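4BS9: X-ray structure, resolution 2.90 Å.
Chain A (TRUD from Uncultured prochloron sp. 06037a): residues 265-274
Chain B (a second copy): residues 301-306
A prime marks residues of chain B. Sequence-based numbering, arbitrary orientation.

Chain A (265-274) QWAATEIAKW
Chain B 301-306: NQTTLE

A helix of chain A meets a tight turn of the second copy, burying 247 Å² summed over both sides. Residues 265-274 lie within a longer helix, with phi/psi near -60/-45 and i to i+4 bonds throughout, from Thr269 N to Gln265 O (3.1 Å) to Trp274 N to Glu270 O (3.0 Å). The backbones stay well apart: the nearest CA atoms, those of Lys273 and Thr303′, are 9.4 Å from each other, so side chains must bridge the gap. Trp266, Glu270 and Lys273, spaced four and three residues apart, do so from one side of the helix.

The partner is a loop closed by Asn301′ N to Glu306′ O (2.9 Å). Gln302′ (-87/-16), Thr303′ (-92/-37) and Thr304′ (-113/11) turn the chain, and Leu305′ follows in the left-handed region at 46/51. Asn301′, chi1 t and chi2 -40°, folds its carboxamide over the turn, where OD1 accepts from Thr303′ N (2.7 Å), Thr304′ N (3.1 Å) and Thr303′ OG1 (2.6 Å). The p rotamer of Thr303′ (57°) brings its hydroxyl to that oxygen while its CA-to-CB bond points away from the helix; Thr304′, also p (68°), points away too.

Lys273 makes the polar link. Its CA-to-CB bond points toward the loop, and after chi1 m (-72°) the chain is fully extended, chi2 to chi4 all t, which carries the ammonium across the gap. There NZ donates to the backbone carbonyl Gln302′ O at 2.8 Å, the one hydrogen bond between the stretches. The same NZ forms a salt bridge with Glu270 OE2, also 2.8 Å, one helical turn back. Glu270 sets off sideways, but chi1 m (-74°), chi2 m (-57°) and chi3 -37° bring its carboxylate nearer the loop and up to the lysine, so that charge is balanced at a buried site.

Leu305′ has the largest covered area, 62 Å². Pointing toward the helix with chi1 m (-72°) and chi2 t (-152°), it sets CD2 3.6 Å from Trp266 NE1, at the ring edge and near its plane, and 3.3 Å from Glu270 OE2; the same CD2 is 3.9 Å from Lys273 NZ. Its CD1 packs 4.0 Å from Trp266 CZ2. The CA-to-CB bond of Trp266 lies sideways to the loop, yet chi1 t (-176°) and chi2 23° bring the end of the indole nearer. Gln302′, with chi1 and chi2 both m and chi3 -79°, also starts sideways and ends nearer the helix, 49 Å² of the residue being covered.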

ATOM      1  N   GLN A 265      26.958   6.868 -10.317  1.00 53.66           N
ATOM      2  CA  GLN A 265      26.309   7.571 -11.382  1.00 55.57           C
ATOM      3  C   GLN A 265      24.950   8.168 -10.952  1.00 56.32           C
ATOM      4  O   GLN A 265      24.608   9.298 -11.283  1.00 55.92           O
ATOM      5  CB  GLN A 265      26.130   6.595 -12.514  1.00 57.53           C
ATOM      6  CG  GLN A 265      26.246   7.285 -13.823  1.00 61.77           C
ATOM      7  CD  GLN A 265      27.671   7.623 -14.186  1.00 60.55           C
ATOM      8  OE1 GLN A 265      28.574   6.831 -13.965  1.00 58.55           O
ATOM      9  NE2 GLN A 265      27.870   8.802 -14.781  1.00 62.38           N
ATOM     10  N   TRP A 266      24.186   7.395 -10.199  1.00 55.68           N
ATOM     11  CA  TRP A 266      22.962   7.874  -9.612  1.00 56.09           C
ATOM     12  C   TRP A 266      23.215   9.079  -8.725  1.00 56.88           C
ATOM     13  O   TRP A 266      22.454  10.040  -8.743  1.00 61.31           O
ATOM     14  CB  TRP A 266      22.351   6.763  -8.791  1.00 56.49           C
ATOM     15  CG  TRP A 266      21.039   7.082  -8.192  1.00 60.48           C
ATOM     16  CD1 TRP A 266      20.134   8.020  -8.610  1.00 62.02           C
ATOM     17  CD2 TRP A 266      20.448   6.431  -7.068  1.00 62.58           C
ATOM     18  NE1 TRP A 266      19.019   8.002  -7.799  1.00 62.54           N
ATOM     19  CE2 TRP A 266      19.190   7.038  -6.842  1.00 62.30           C
ATOM     20  CE3 TRP A 266      20.873   5.414  -6.210  1.00 61.27           C
ATOM     21  CZ2 TRP A 266      18.358   6.655  -5.803  1.00 61.24           C
ATOM     22  CZ3 TRP A 266      20.045   5.029  -5.186  1.00 61.87           C
ATOM     23  CH2 TRP A 266      18.800   5.647  -4.988  1.00 62.66           C
ATOM     24  N   ALA A 267      24.277   9.016  -7.939  1.00 54.67           N
ATOM     25  CA  ALA A 267      24.638  10.110  -7.059  1.00 53.19           C
ATOM     26  C   ALA A 267      24.944  11.367  -7.857  1.00 54.80           C
ATOM     27  O   ALA A 267      24.502  12.463  -7.496  1.00 54.31           O
ATOM     28  CB  ALA A 267      25.840   9.730  -6.213  1.00 52.61           C
ATOM     29  N   ALA A 268      25.705  11.213  -8.936  1.00 53.36           N
ATOM     30  CA  ALA A 268      26.024  12.347  -9.774  1.00 52.98           C
ATOM     31  C   ALA A 268      24.727  12.993 -10.228  1.00 54.35           C
ATOM     32  O   ALA A 268      24.557  14.204 -10.094  1.00 56.42           O
ATOM     33  CB  ALA A 268      26.849  11.919 -10.973  1.00 54.34           C
ATOM     34  N   THR A 269      23.797  12.201 -10.749  1.00 52.10           N
ATOM     35  CA  THR A 269      22.516  12.765 -11.116  1.00 53.93           C
ATOM     36  C   THR A 269      21.987  13.630  -9.967  1.00 55.20           C
ATOM     37  O   THR A 269      21.600  14.770 -10.159  1.00 58.02           O
ATOM     38  CB  THR A 269      21.479  11.688 -11.405  1.00 54.67           C
ATOM     39  OG1 THR A 269      21.999  10.760 -12.348  1.00 58.72           O
ATOM     40  CG2 THR A 269      20.263  12.298 -11.986  1.00 57.59           C
ATOM     41  N   GLU A 270      21.988  13.077  -8.767  1.00 54.27           N
ATOM     42  CA  GLU A 270      21.349  13.718  -7.643  1.00 55.18           C
ATOM     43  C   GLU A 270      22.068  14.984  -7.198  1.00 54.76           C
ATOM     44  O   GLU A 270      21.438  15.996  -6.911  1.00 55.77           O
ATOM     45  CB  GLU A 270      21.245  12.734  -6.482  1.00 56.69           C
ATOM     46  CG  GLU A 270      20.191  11.670  -6.678  1.00 57.67           C
ATOM     47  CD  GLU A 270      18.851  12.282  -6.913  1.00 64.31           C
ATOM     48  OE1 GLU A 270      18.558  13.331  -6.289  1.00 75.97           O
ATOM     49  OE2 GLU A 270      18.096  11.741  -7.743  1.00 71.11           O
ATOM     50  N   ILE A 271      23.385  14.915  -7.123  1.00 53.74           N
ATOM     51  CA  ILE A 271      24.201  16.080  -6.795  1.00 56.10           C
ATOM     52  C   ILE A 271      23.883  17.238  -7.739  1.00 58.73           C
ATOM     53  O   ILE A 271      23.650  18.355  -7.297  1.00 61.88           O
ATOM     54  CB  ILE A 271      25.697  15.732  -6.904  1.00 56.46           C
ATOM     55  CG1 ILE A 271      26.098  14.802  -5.768  1.00 55.78           C
ATOM     56  CG2 ILE A 271      26.572  16.966  -6.852  1.00 57.68           C
ATOM     57  CD1 ILE A 271      27.192  13.844  -6.164  1.00 58.75           C
ATOM     58  N   ALA A 272      23.870  16.951  -9.036  1.00 58.32           N
ATOM     59  CA  ALA A 272      23.507  17.924 -10.043  1.00 58.04           C
ATOM     60  C   ALA A 272      22.206  18.600  -9.672  1.00 59.38           C
ATOM     61  O   ALA A 272      22.147  19.828  -9.560  1.00 60.26           O
ATOM     62  CB  ALA A 272      23.379  17.249 -11.401  1.00 59.33           C
ATOM     63  N   LYS A 273      21.165  17.791  -9.475  1.00 61.53           N
ATOM     64  CA  LYS A 273      19.827  18.296  -9.123  1.00 61.85           C
ATOM     65  C   LYS A 273      19.879  19.253  -7.947  1.00 61.89           C
ATOM     66  O   LYS A 273      19.285  20.331  -8.012  1.00 63.77           O
ATOM     67  CB  LYS A 273      18.912  17.164  -8.703  1.00 62.14           C
ATOM     68  CG  LYS A 273      18.431  16.230  -9.781  1.00 62.13           C
ATOM     69  CD  LYS A 273      17.383  15.356  -9.130  1.00 63.43           C
ATOM     70  CE  LYS A 273      17.018  14.176  -9.984  1.00 67.23           C
ATOM     71  NZ  LYS A 273      16.194  13.229  -9.196  1.00 69.33           N
ATOM     72  N   TRP A 274      20.579  18.854  -6.874  1.00 58.00           N
ATOM     73  CA  TRP A 274      20.703  19.699  -5.681  1.00 59.40           C
ATOM     74  C   TRP A 274      21.432  21.020  -5.914  1.00 61.85           C
ATOM     75  O   TRP A 274      21.145  22.016  -5.267  1.00 62.87           O
ATOM     76  CB  TRP A 274      21.406  18.984  -4.544  1.00 58.35           C
ATOM     77  CG  TRP A 274      21.343  19.797  -3.286  1.00 60.53           C
ATOM     78  CD1 TRP A 274      20.280  19.904  -2.436  1.00 60.49           C
ATOM     79  CD2 TRP A 274      22.371  20.637  -2.749  1.00 60.91           C
ATOM     80  NE1 TRP A 274      20.586  20.754  -1.400  1.00 60.71           N
ATOM     81  CE2 TRP A 274      21.864  21.219  -1.572  1.00 62.32           C
ATOM     82  CE3 TRP A 274      23.677  20.938  -3.138  1.00 63.22           C
ATOM     83  CZ2 TRP A 274      22.622  22.093  -0.777  1.00 63.97           C
ATOM     84  CZ3 TRP A 274      24.428  21.811  -2.350  1.00 63.93           C
ATOM     85  CH2 TRP A 274      23.896  22.375  -1.186  1.00 63.95           C
TER
ATOM     86  N   ASN B 301      12.286   5.993 -12.500  1.00 57.00           N
ATOM     87  CA  ASN B 301      12.030   7.362 -12.878  1.00 55.83           C
ATOM     88  C   ASN B 301      13.067   8.297 -12.290  1.00 57.46           C
ATOM     89  O   ASN B 301      13.260   8.342 -11.086  1.00 58.21           O
ATOM     90  CB  ASN B 301      10.660   7.780 -12.413  1.00 57.85           C
ATOM     91  CG  ASN B 301      10.270   9.123 -12.958  1.00 61.29           C
ATOM     92  OD1 ASN B 301      11.097  10.032 -13.032  1.00 67.31           O
ATOM     93  ND2 ASN B 301       9.013   9.266 -13.358  1.00 60.93           N
ATOM     94  N   GLN B 302      13.719   9.079 -13.138  1.00 58.29           N
ATOM     95  CA  GLN B 302      14.865   9.867 -12.697  1.00 57.81           C
ATOM     96  C   GLN B 302      14.454  11.194 -12.131  1.00 57.66           C
ATOM     97  O   GLN B 302      15.235  11.856 -11.464  1.00 58.04           O
ATOM     98  CB  GLN B 302      15.844  10.078 -13.856  1.00 59.50           C
ATOM     99  CG  GLN B 302      16.360   8.783 -14.459  1.00 59.30           C
ATOM    100  CD  GLN B 302      17.146   7.988 -13.448  1.00 60.27           C
ATOM    101  OE1 GLN B 302      18.316   8.289 -13.194  1.00 66.87           O
ATOM    102  NE2 GLN B 302      16.503   6.991 -12.833  1.00 60.20           N
ATOM    103  N   THR B 303      13.227  11.593 -12.407  1.00 61.43           N
ATOM    104  CA  THR B 303      12.743  12.874 -11.931  1.00 67.30           C
ATOM    105  C   THR B 303      12.052  12.724 -10.585  1.00 66.16           C
ATOM    106  O   THR B 303      12.223  13.573  -9.714  1.00 66.20           O
ATOM    107  CB  THR B 303      11.829  13.515 -12.975  1.00 70.28           C
ATOM    108  OG1 THR B 303      10.754  12.622 -13.267  1.00 74.40           O
ATOM    109  CG2 THR B 303      12.626  13.783 -14.264  1.00 70.75           C
ATOM    110  N   THR B 304      11.326  11.619 -10.403  1.00 68.23           N
ATOM    111  CA  THR B 304      10.637  11.323  -9.138  1.00 71.06           C
ATOM    112  C   THR B 304      11.183  10.123  -8.354  1.00 68.37           C
ATOM    113  O   THR B 304      10.563   9.686  -7.410  1.00 69.45           O
ATOM    114  CB  THR B 304       9.167  11.036  -9.404  1.00 73.73           C
ATOM    115  OG1 THR B 304       9.070   9.802 -10.136  1.00 80.74           O
ATOM    116  CG2 THR B 304       8.545  12.178 -10.197  1.00 74.25           C
ATOM    117  N   LEU B 305      12.334   9.590  -8.734  1.00 69.20           N
ATOM    118  CA  LEU B 305      12.953   8.497  -7.985  1.00 71.44           C
ATOM    119  C   LEU B 305      11.966   7.378  -7.608  1.00 73.22           C
ATOM    120  O   LEU B 305      11.867   6.972  -6.461  1.00 83.05           O
ATOM    121  CB  LEU B 305      13.638   9.058  -6.737  1.00 70.27           C
ATOM    122  CG  LEU B 305      14.921   9.866  -6.939  1.00 71.01           C
ATOM    123  CD1 LEU B 305      15.772   9.712  -5.690  1.00 70.99           C
ATOM    124  CD2 LEU B 305      15.742   9.458  -8.161  1.00 69.14           C
ATOM    125  N   GLU B 306      11.220   6.893  -8.580  1.00 72.03           N
ATOM    126  CA  GLU B 306      10.260   5.860  -8.323  1.00 70.96           C
ATOM    127  C   GLU B 306      10.661   4.632  -9.096  1.00 67.54           C
ATOM    128  O   GLU B 306      10.956   4.719 -10.290  1.00 67.53           O
ATOM    129  CB  GLU B 306       8.893   6.324  -8.763  1.00 77.47           C
ATOM    130  CG  GLU B 306       7.819   5.253  -8.622  1.00 84.72           C
ATOM    131  CD  GLU B 306       6.450   5.737  -9.073  1.00 89.41           C
ATOM    132  OE1 GLU B 306       6.414   6.705  -9.859  1.00 90.22           O
ATOM    133  OE2 GLU B 306       5.419   5.158  -8.649  1.00 91.50           O
TER